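Local atomic coordinates of geranylgeranyl pyrophosphate synthase (Corynebacterium glutamicum, PDB entry 3LMD), a protein that probably catalyses the metal-dependent condensation of isoprenyl diphosphate units into a longer polyprenyl diphosphate in isoprenoid biosynthesis. Residues E105-A110 against E167-L172; T111-D116 against D144-H149; V202-A207 against A230-I235. All coordinates share one frame; numbering follows the deposited sequence.

In the fold
The three contacts join neighbouring helices of a single all-helical isoprenyl diphosphate synthase domain. Interaction 1 pairs helix 95-118 with helix 159-181, and interaction 2, nested inside the chain segment that interaction 1 closes, pairs the later part of helix 95-118 with helix 132-157. Their centres lie about 9 Å apart and they touch; both also reach the second subunit. Interaction 3 follows in series, between helices 188-214 and 219-246; its centre is about 12 Å from that of interaction 1, which it touches, and about 19 Å from that of interaction 2. Helix 95-118, which bears the metal-binding Asp115, lies between the subunit interface and the interior helices, with interaction 1 touching both others.

Interaction 1: E105-A110 against E167-L172; sequences EITHLA and ETFGEL
In the helical bundle of a polyprenyl synthetase, the helix on which the first aspartate-rich motif begins, 95-118, meets helix 159-181 through Thr107, which faces Phe169 and Leu172. The contact is small and wholly apolar. Thr107 CG2 lies 3.8 Å from Leu172 CD1, the two side chains crossing at a slant, and 4.2 Å from Phe169 CD1, which it approaches obliquely. With OG1 beside the backbone N (chi1 -63°), CG2 stands anti to that N and looks across the gap, while OG1 folds back along its own helix to bond Val103 O. Threonine suits the place because its hydroxyl is satisfied within the helix, leaving a compact methyl for the buried interface. Leucine and phenylalanine supply the length needed to cover the separation of the backbones, whose nearest CA atoms, those of Thr107 and Phe169, are 7.8 Å apart. Leu172 CD1 also reaches Thr111 OG1, one turn further along helix 95-118, at 3.7 Å. Around this point, Phe169 packs on Leu147 of helix 132-157 and on Ala148 of the second subunit, while helix 188-214 lies against both partners, with Leu203 on His108 and Ser206 on Thr168.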
loop_
_atom_site.group_PDB
_atom_site.type_symbol
_atom_site.label_atom_id
_atom_site.label_comp_id
_atom_site.label_asym_id
_atom_site.label_seq_id
_atom_site.Cartn_x
_atom_site.Cartn_y
_atom_site.Cartn_z
ATOM N N GLU A 105 -1.423 -13.253 -5.944
ATOM C CA GLU A 105 -1.898 -13.704 -4.633
ATOM C C GLU A 105 -1.510 -12.783 -3.478
ATOM O O GLU A 105 -2.296 -12.599 -2.543
ATOM C CB GLU A 105 -1.469 -15.146 -4.338
ATOM C CG GLU A 105 -2.018 -15.647 -3.018
ATOM C CD GLU A 105 -3.525 -15.949 -3.045
ATOM O OE1 GLU A 105 -4.197 -15.702 -4.058
ATOM O OE2 GLU A 105 -4.048 -16.478 -2.036
ATOM N N ILE A 106 -0.306 -12.206 -3.539
ATOM C CA ILE A 106 0.138 -11.274 -2.491
ATOM C C ILE A 106 -0.739 -10.044 -2.502
ATOM O O ILE A 106 -1.078 -9.476 -1.459
ATOM C CB ILE A 106 1.608 -10.836 -2.728
ATOM C CG1 ILE A 106 2.573 -11.992 -2.345
ATOM C CG2 ILE A 106 1.906 -9.584 -1.884
ATOM C CD1 ILE A 106 4.073 -11.710 -2.779
ATOM N N THR A 107 -1.097 -9.609 -3.701
ATOM C CA THR A 107 -1.973 -8.432 -3.827
ATOM C C THR A 107 -3.346 -8.705 -3.257
ATOM O O THR A 107 -3.914 -7.862 -2.535
ATOM C CB THR A 107 -2.082 -8.005 -5.295
ATOM O OG1 THR A 107 -0.772 -7.624 -5.748
ATOM C CG2 THR A 107 -3.045 -6.797 -5.448
ATOM N N HIS A 108 -3.863 -9.897 -3.553
ATOM C CA HIS A 108 -5.103 -10.356 -2.947
ATOM C C HIS A 108 -5.031 -10.307 -1.431
ATOM O O HIS A 108 -5.939 -9.782 -0.785
ATOM C CB HIS A 108 -5.439 -11.793 -3.437
ATOM C CG HIS A 108 -6.553 -12.437 -2.692
ATOM N ND1 HIS A 108 -7.809 -11.864 -2.592
ATOM C CD2 HIS A 108 -6.611 -13.607 -2.008
ATOM C CE1 HIS A 108 -8.590 -12.659 -1.873
ATOM N NE2 HIS A 108 -7.885 -13.716 -1.502
ATOM N N LEU A 109 -3.976 -10.881 -0.843
ATOM C CA LEU A 109 -3.843 -10.896 0.613
ATOM C C LEU A 109 -3.720 -9.480 1.201
ATOM O O LEU A 109 -4.341 -9.175 2.234
ATOM C CB LEU A 109 -2.642 -11.775 1.049
ATOM C CG LEU A 109 -2.811 -13.248 0.640
ATOM C CD1 LEU A 109 -1.527 -14.084 0.936
ATOM C CD2 LEU A 109 -4.060 -13.855 1.346
ATOM N N ALA A 110 -2.937 -8.622 0.561
ATOM C CA ALA A 110 -2.752 -7.234 1.057
ATOM C C ALA A 110 -4.093 -6.534 1.159
ATOM O O ALA A 110 -4.399 -5.863 2.135
ATOM C CB ALA A 110 -1.801 -6.444 0.136
ATOM N N GLU A 167 -2.686 -0.316 -12.640
ATOM C CA GLU A 167 -4.083 -0.191 -13.053
ATOM C C GLU A 167 -4.969 -1.097 -12.230
ATOM O O GLU A 167 -6.001 -0.676 -11.712
ATOM C CB GLU A 167 -4.253 -0.557 -14.534
ATOM C CG GLU A 167 -5.693 -0.354 -14.998
ATOM C CD GLU A 167 -5.930 -0.713 -16.459
ATOM O OE1 GLU A 167 -4.953 -0.955 -17.199
ATOM O OE2 GLU A 167 -7.115 -0.738 -16.862
ATOM N N THR A 168 -4.578 -2.366 -12.128
ATOM C CA THR A 168 -5.341 -3.332 -11.344
ATOM C C THR A 168 -5.510 -2.933 -9.876
ATOM O O THR A 168 -6.621 -2.939 -9.312
ATOM C CB THR A 168 -4.655 -4.723 -11.421
ATOM O OG1 THR A 168 -4.613 -5.122 -12.806
ATOM C CG2 THR A 168 -5.423 -5.721 -10.609
ATOM N N PHE A 169 -4.405 -2.599 -9.240
ATOM C CA PHE A 169 -4.431 -2.207 -7.845
ATOM C C PHE A 169 -5.228 -0.895 -7.643
ATOM O O PHE A 169 -6.029 -0.797 -6.729
ATOM C CB PHE A 169 -2.994 -2.104 -7.301
ATOM C CG PHE A 169 -2.936 -1.801 -5.837
ATOM C CD1 PHE A 169 -3.583 -2.623 -4.923
ATOM C CD2 PHE A 169 -2.270 -0.688 -5.374
ATOM C CE1 PHE A 169 -3.550 -2.345 -3.568
ATOM C CE2 PHE A 169 -2.231 -0.404 -3.991
ATOM C CZ PHE A 169 -2.887 -1.233 -3.107
ATOM N N GLY A 170 -5.051 0.068 -8.528
ATOM C CA GLY A 170 -5.865 1.309 -8.488
ATOM C C GLY A 170 -7.373 1.010 -8.560
ATOM O O GLY A 170 -8.176 1.580 -7.821
ATOM N N GLU A 171 -7.753 0.111 -9.448
ATOM C CA GLU A 171 -9.160 -0.358 -9.499
ATOM C C GLU A 171 -9.644 -1.032 -8.238
ATOM O O GLU A 171 -10.778 -0.766 -7.802
ATOM C CB GLU A 171 -9.411 -1.303 -10.685
ATOM C CG GLU A 171 -9.365 -0.575 -12.008
ATOM C CD GLU A 171 -10.432 0.495 -12.075
ATOM O OE1 GLU A 171 -11.618 0.115 -12.157
ATOM O OE2 GLU A 171 -10.096 1.705 -12.021
ATOM N N LEU A 172 -8.822 -1.921 -7.668
ATOM C CA LEU A 172 -9.208 -2.618 -6.443
ATOM C C LEU A 172 -9.439 -1.613 -5.349
ATOM O O LEU A 172 -10.382 -1.744 -4.582
ATOM C CB LEU A 172 -8.109 -3.588 -5.940
ATOM C CG LEU A 172 -7.850 -4.960 -6.556
ATOM C CD1 LEU A 172 -6.536 -5.529 -6.049
ATOM C CD2 LEU A 172 -8.945 -5.924 -6.226
#

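Interaction 2: T111-D116 against D144-H149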
loop_
_atom_site.group_PDB
_atom_site.type_symbol
_atom_site.label_atom_id
_atom_site.label_comp_id
_atom_site.label_asym_id
_atom_site.label_seq_id
_atom_site.Cartn_x
_atom_site.Cartn_y
_atom_site.Cartn_z
ATOM N N THR A 111 -4.865 -6.712 0.104
ATOM C CA THR A 111 -6.232 -6.223 -0.046
ATOM C C THR A 111 -7.162 -6.635 1.072
ATOM O O THR A 111 -7.891 -5.803 1.633
ATOM C CB THR A 111 -6.743 -6.806 -1.382
ATOM O OG1 THR A 111 -6.704 -5.784 -2.361
ATOM C CG2 THR A 111 -8.117 -7.458 -1.257
ATOM N N LEU A 112 -7.131 -7.925 1.396
ATOM C CA LEU A 112 -7.851 -8.452 2.533
ATOM C C LEU A 112 -7.450 -7.818 3.845
ATOM O O LEU A 112 -8.296 -7.509 4.683
ATOM C CB LEU A 112 -7.650 -9.966 2.658
ATOM C CG LEU A 112 -8.429 -10.826 1.662
ATOM C CD1 LEU A 112 -8.045 -12.310 1.841
ATOM C CD2 LEU A 112 -9.944 -10.625 1.811
ATOM N N TYR A 113 -6.158 -7.678 4.071
ATOM C CA TYR A 113 -5.716 -7.105 5.333
ATOM C C TYR A 113 -6.233 -5.684 5.490
ATOM O O TYR A 113 -6.677 -5.301 6.581
ATOM C CB TYR A 113 -4.200 -7.191 5.463
ATOM C CG TYR A 113 -3.743 -8.630 5.377
ATOM C CD1 TYR A 113 -4.682 -9.667 5.400
ATOM C CD2 TYR A 113 -2.402 -8.964 5.268
ATOM C CE1 TYR A 113 -4.301 -11.007 5.318
ATOM C CE2 TYR A 113 -2.001 -10.312 5.194
ATOM C CZ TYR A 113 -2.961 -11.325 5.225
ATOM O OH TYR A 113 -2.600 -12.658 5.148
ATOM N N HIS A 114 -6.236 -4.894 4.414
ATOM C CA HIS A 114 -6.776 -3.527 4.518
ATOM C C HIS A 114 -8.300 -3.525 4.591
ATOM O O HIS A 114 -8.900 -2.694 5.266
ATOM C CB HIS A 114 -6.313 -2.651 3.355
ATOM C CG HIS A 114 -4.879 -2.225 3.453
ATOM N ND1 HIS A 114 -4.017 -2.715 4.414
ATOM C CD2 HIS A 114 -4.157 -1.358 2.706
ATOM C CE1 HIS A 114 -2.824 -2.161 4.254
ATOM N NE2 HIS A 114 -2.885 -1.333 3.226
ATOM N N ASP A 115 -8.930 -4.440 3.873
ATOM C CA ASP A 115 -10.386 -4.611 3.972
ATOM C C ASP A 115 -10.838 -4.959 5.366
ATOM O O ASP A 115 -11.807 -4.391 5.855
ATOM C CB ASP A 115 -10.866 -5.733 3.062
ATOM C CG ASP A 115 -11.388 -5.226 1.771
ATOM O OD1 ASP A 115 -11.600 -4.002 1.675
ATOM O OD2 ASP A 115 -11.600 -6.052 0.852
ATOM N N ASP A 116 -10.187 -5.943 5.975
ATOM C CA ASP A 116 -10.574 -6.415 7.305
ATOM C C ASP A 116 -10.518 -5.295 8.355
ATOM O O ASP A 116 -11.360 -5.232 9.252
ATOM C CB ASP A 116 -9.727 -7.616 7.742
ATOM C CG ASP A 116 -9.979 -8.873 6.886
ATOM O OD1 ASP A 116 -10.814 -8.844 5.942
ATOM O OD2 ASP A 116 -9.326 -9.905 7.164
ATOM N N ASP A 144 0.819 -3.325 3.868
ATOM C CA ASP A 144 1.847 -2.511 3.183
ATOM C C ASP A 144 3.138 -3.289 2.882
ATOM O O ASP A 144 3.761 -3.103 1.802
ATOM C CB ASP A 144 2.195 -1.262 3.999
ATOM C CG ASP A 144 1.044 -0.251 4.034
ATOM O OD1 ASP A 144 0.053 -0.432 3.297
ATOM O OD2 ASP A 144 1.122 0.729 4.802
ATOM N N ILE A 145 3.595 -4.115 3.830
ATOM C CA ILE A 145 4.845 -4.809 3.578
ATOM C C ILE A 145 4.589 -5.849 2.476
ATOM O O ILE A 145 5.485 -6.117 1.658
ATOM C CB ILE A 145 5.485 -5.482 4.855
ATOM C CG1 ILE A 145 6.921 -5.926 4.560
ATOM C CG2 ILE A 145 4.644 -6.704 5.369
ATOM C CD1 ILE A 145 7.947 -4.778 4.540
ATOM N N LEU A 146 3.380 -6.398 2.421
ATOM C CA LEU A 146 3.044 -7.308 1.298
ATOM C C LEU A 146 3.167 -6.602 -0.050
ATOM O O LEU A 146 3.736 -7.144 -1.012
ATOM C CB LEU A 146 1.652 -7.966 1.483
ATOM C CG LEU A 146 1.701 -9.380 2.090
ATOM C CD1 LEU A 146 2.328 -9.429 3.492
ATOM C CD2 LEU A 146 0.291 -9.919 2.100
ATOM N N LEU A 147 2.657 -5.381 -0.127
ATOM C CA LEU A 147 2.805 -4.577 -1.360
ATOM C C LEU A 147 4.284 -4.326 -1.672
ATOM O O LEU A 147 4.698 -4.378 -2.832
ATOM C CB LEU A 147 2.001 -3.247 -1.268
ATOM C CG LEU A 147 0.488 -3.565 -1.106
ATOM C CD1 LEU A 147 -0.360 -2.400 -0.633
ATOM C CD2 LEU A 147 -0.147 -4.180 -2.389
ATOM N N ALA A 148 5.106 -4.102 -0.654
ATOM C CA ALA A 148 6.550 -3.944 -0.912
ATOM C C ALA A 148 7.157 -5.257 -1.466
ATOM O O ALA A 148 7.967 -5.220 -2.391
ATOM C CB ALA A 148 7.315 -3.526 0.361
ATOM N N HIS A 149 6.800 -6.396 -0.870
ATOM C CA HIS A 149 7.227 -7.713 -1.399
ATOM C C HIS A 149 6.797 -7.882 -2.858
ATOM O O HIS A 149 7.579 -8.334 -3.719
ATOM C CB HIS A 149 6.591 -8.889 -0.622
ATOM C CG HIS A 149 7.007 -8.971 0.816
ATOM N ND1 HIS A 149 8.267 -8.650 1.242
ATOM C CD2 HIS A 149 6.332 -9.388 1.914
ATOM C CE1 HIS A 149 8.357 -8.839 2.548
ATOM N NE2 HIS A 149 7.187 -9.282 2.980
#
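His114 and Asp144 bring the ends of their side chains together across the two helices, and in the conformer described here, one of two modelled for His114, the imidazole donates from NE2 to Asp144 OD1 over 3.1 Å. The bond is bent, with an N-H...O angle of 139°. OD1 lies in the plane of the ring, at its edge, whereas the nitrogen meets OD1 on the syn side but tilted out of the carboxylate plane; the two planes stand 80° apart. The same oxygen, Asp144 OD1, is 3.5 Å from His114 CE1. His114 CG is anti to its carbonyl carbon (chi1 -74°), which carries the ring out from the helix to the aspartate, across a distance of 8.8 Å between His114 CA and Asp144 CA. Histidine combines this reach with a donor at the far corner of its ring.

Asp115, next in sequence, binds a calcium ion in a crystal of this protein, though none is bound to this chain, and opens the DDxxD motif characteristic of trans-isoprenyl diphosphate synthases; His114 therefore sits just before the metal site, with Asp115 OD1 held by Gln176. Tyr113, immediately before His114, provides the apolar half of the contact. Its CE2 approaches Leu146 CD2 obliquely, 3.9 Å away, and the two side chains cross at about a right angle. Leucine fits this buried place, since it also packs against Leu109. At the dimer interface, His114 packs on Asp144 of the second subunit, and Asp144 on His114 of that subunit.

Interaction 3: V202-A207 against A230-I235; sequences VLIASA and AAVGMI
Ala205 and Ala230 bring their backbones close, with 4.6 Å between their CA atoms. The CB of Ala205 lies 3.6 Å from Ala230 N and 4.0 Å from Ala230 CB, so methyl meets main chain as well as methyl. Alanine fits both positions because a small methyl suits so short a backbone separation.

The second tight point is formed by Ile204 and Gly233. Ile204 CD1 rests 3.7 Å from Gly233 CA, reaching the backbone of the facing helix directly because glycine has no side chain in the way. The extended arm of the isoleucine accounts for this reach: CG1 stands beside the backbone N (chi1 -62°) and CD1 continues outward from it. Ile204 thus fills the groove left by Gly233, and only its CG2 branch is loose, with Val232 CG1 4.5 Å from Ile204 CG2.

Ala230 lies at the solvent-facing edge, partly exposed, although its N and CB are met closely by Ala205, whereas Ile204, Ala205, Val232 and Gly233 are buried. Ile204 is covered further by Phe77 and Phe81 of helix 77-86, and Ala231, beyond the contact, packs on helix 309-328.

No hydrogen bond spans the two segments, whose axes approach to 7.6 Å and run roughly antiparallel, at 141°. Close packing over small residues joins consecutive helices 188-214 and 219-246 into a helical hairpin of the all-alpha isoprenyl synthase fold, the later helix bearing the second aspartate-rich motif of the family further along.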
loop_
_atom_site.group_PDB
_atom_site.type_symbol
_atom_site.label_atom_id
_atom_site.label_comp_id
_atom_site.label_asym_id
_atom_site.label_seq_id
_atom_site.Cartn_x
_atom_site.Cartn_y
_atom_site.Cartn_z
ATOM N N VAL A 202 -11.446 -7.467 -11.236
ATOM C CA VAL A 202 -10.238 -6.985 -11.928
ATOM C C VAL A 202 -9.021 -7.826 -11.559
ATOM O O VAL A 202 -8.087 -7.961 -12.356
ATOM C CB VAL A 202 -9.854 -5.471 -11.685
ATOM C CG1 VAL A 202 -10.829 -4.527 -12.377
ATOM C CG2 VAL A 202 -9.677 -5.178 -10.171
ATOM N N LEU A 203 -9.004 -8.376 -10.357
ATOM C CA LEU A 203 -7.819 -9.132 -9.950
ATOM C C LEU A 203 -7.816 -10.545 -10.545
ATOM O O LEU A 203 -6.752 -11.106 -10.835
ATOM C CB LEU A 203 -7.702 -9.195 -8.433
ATOM C CG LEU A 203 -6.410 -9.766 -7.841
ATOM C CD1 LEU A 203 -5.114 -9.062 -8.332
ATOM C CD2 LEU A 203 -6.552 -9.604 -6.288
ATOM N N ILE A 204 -8.996 -11.121 -10.729
ATOM C CA ILE A 204 -9.075 -12.418 -11.414
ATOM C C ILE A 204 -8.711 -12.218 -12.888
ATOM O O ILE A 204 -7.947 -13.003 -13.455
ATOM C CB ILE A 204 -10.476 -13.044 -11.235
ATOM C CG1 ILE A 204 -10.721 -13.307 -9.742
ATOM C CG2 ILE A 204 -10.611 -14.357 -12.000
ATOM C CD1 ILE A 204 -12.172 -13.670 -9.449
ATOM N N ALA A 205 -9.226 -11.149 -13.495
ATOM C CA ALA A 205 -8.844 -10.757 -14.850
ATOM C C ALA A 205 -7.329 -10.603 -14.942
ATOM O O ALA A 205 -6.714 -11.041 -15.918
ATOM C CB ALA A 205 -9.547 -9.438 -15.281
ATOM N N SER A 206 -6.730 -9.992 -13.919
ATOM C CA SER A 206 -5.288 -9.783 -13.899
ATOM C C SER A 206 -4.508 -11.098 -13.857
ATOM O O SER A 206 -3.467 -11.215 -14.465
ATOM C CB SER A 206 -4.896 -8.912 -12.675
ATOM O OG SER A 206 -3.498 -8.859 -12.545
ATOM N N ALA A 207 -4.971 -12.056 -13.071
ATOM C CA ALA A 207 -4.354 -13.372 -13.036
ATOM C C ALA A 207 -4.332 -13.998 -14.448
ATOM O O ALA A 207 -3.319 -14.558 -14.855
ATOM C CB ALA A 207 -5.093 -14.256 -12.099
ATOM N N ALA A 230 -12.472 -11.544 -15.830
ATOM C CA ALA A 230 -13.412 -10.500 -15.371
ATOM C C ALA A 230 -14.843 -11.025 -15.260
ATOM O O ALA A 230 -15.547 -10.781 -14.251
ATOM C CB ALA A 230 -13.369 -9.260 -16.293
ATOM N N ALA A 231 -15.267 -11.774 -16.274
ATOM C CA ALA A 231 -16.640 -12.285 -16.324
ATOM C C ALA A 231 -16.870 -13.320 -15.225
ATOM O O ALA A 231 -17.909 -13.324 -14.563
ATOM C CB ALA A 231 -16.933 -12.880 -17.727
ATOM N N VAL A 232 -15.884 -14.191 -15.023
ATOM C CA VAL A 232 -15.963 -15.189 -13.970
ATOM C C VAL A 232 -16.020 -14.556 -12.563
ATOM O O VAL A 232 -16.755 -15.020 -11.690
ATOM C CB VAL A 232 -14.774 -16.155 -14.065
ATOM C CG1 VAL A 232 -14.368 -16.656 -12.694
ATOM C CG2 VAL A 232 -15.153 -17.289 -14.973
ATOM N N GLY A 233 -15.260 -13.500 -12.359
ATOM C CA GLY A 233 -15.334 -12.748 -11.065
ATOM C C GLY A 233 -16.759 -12.291 -10.788
ATOM O O GLY A 233 -17.237 -12.375 -9.643
ATOM N N MET A 234 -17.435 -11.766 -11.817
ATOM C CA MET A 234 -18.845 -11.356 -11.657
ATOM C C MET A 234 -19.732 -12.553 -11.305
ATOM O O MET A 234 -20.563 -12.477 -10.399
ATOM C CB MET A 234 -19.371 -10.648 -12.932
ATOM C CG MET A 234 -18.611 -9.354 -13.348
ATOM S SD MET A 234 -18.716 -7.995 -12.094
ATOM C CE MET A 234 -20.504 -8.178 -11.603
ATOM N N ILE A 235 -19.577 -13.651 -12.044
ATOM C CA ILE A 235 -20.352 -14.857 -11.795
ATOM C C ILE A 235 -20.150 -15.344 -10.368
ATOM O O ILE A 235 -21.129 -15.618 -9.664
ATOM C CB ILE A 235 -19.993 -15.952 -12.804
ATOM C CG1 ILE A 235 -20.451 -15.540 -14.212
ATOM C CG2 ILE A 235 -20.580 -17.321 -12.390
ATOM C CD1 ILE A 235 -19.866 -16.488 -15.318
#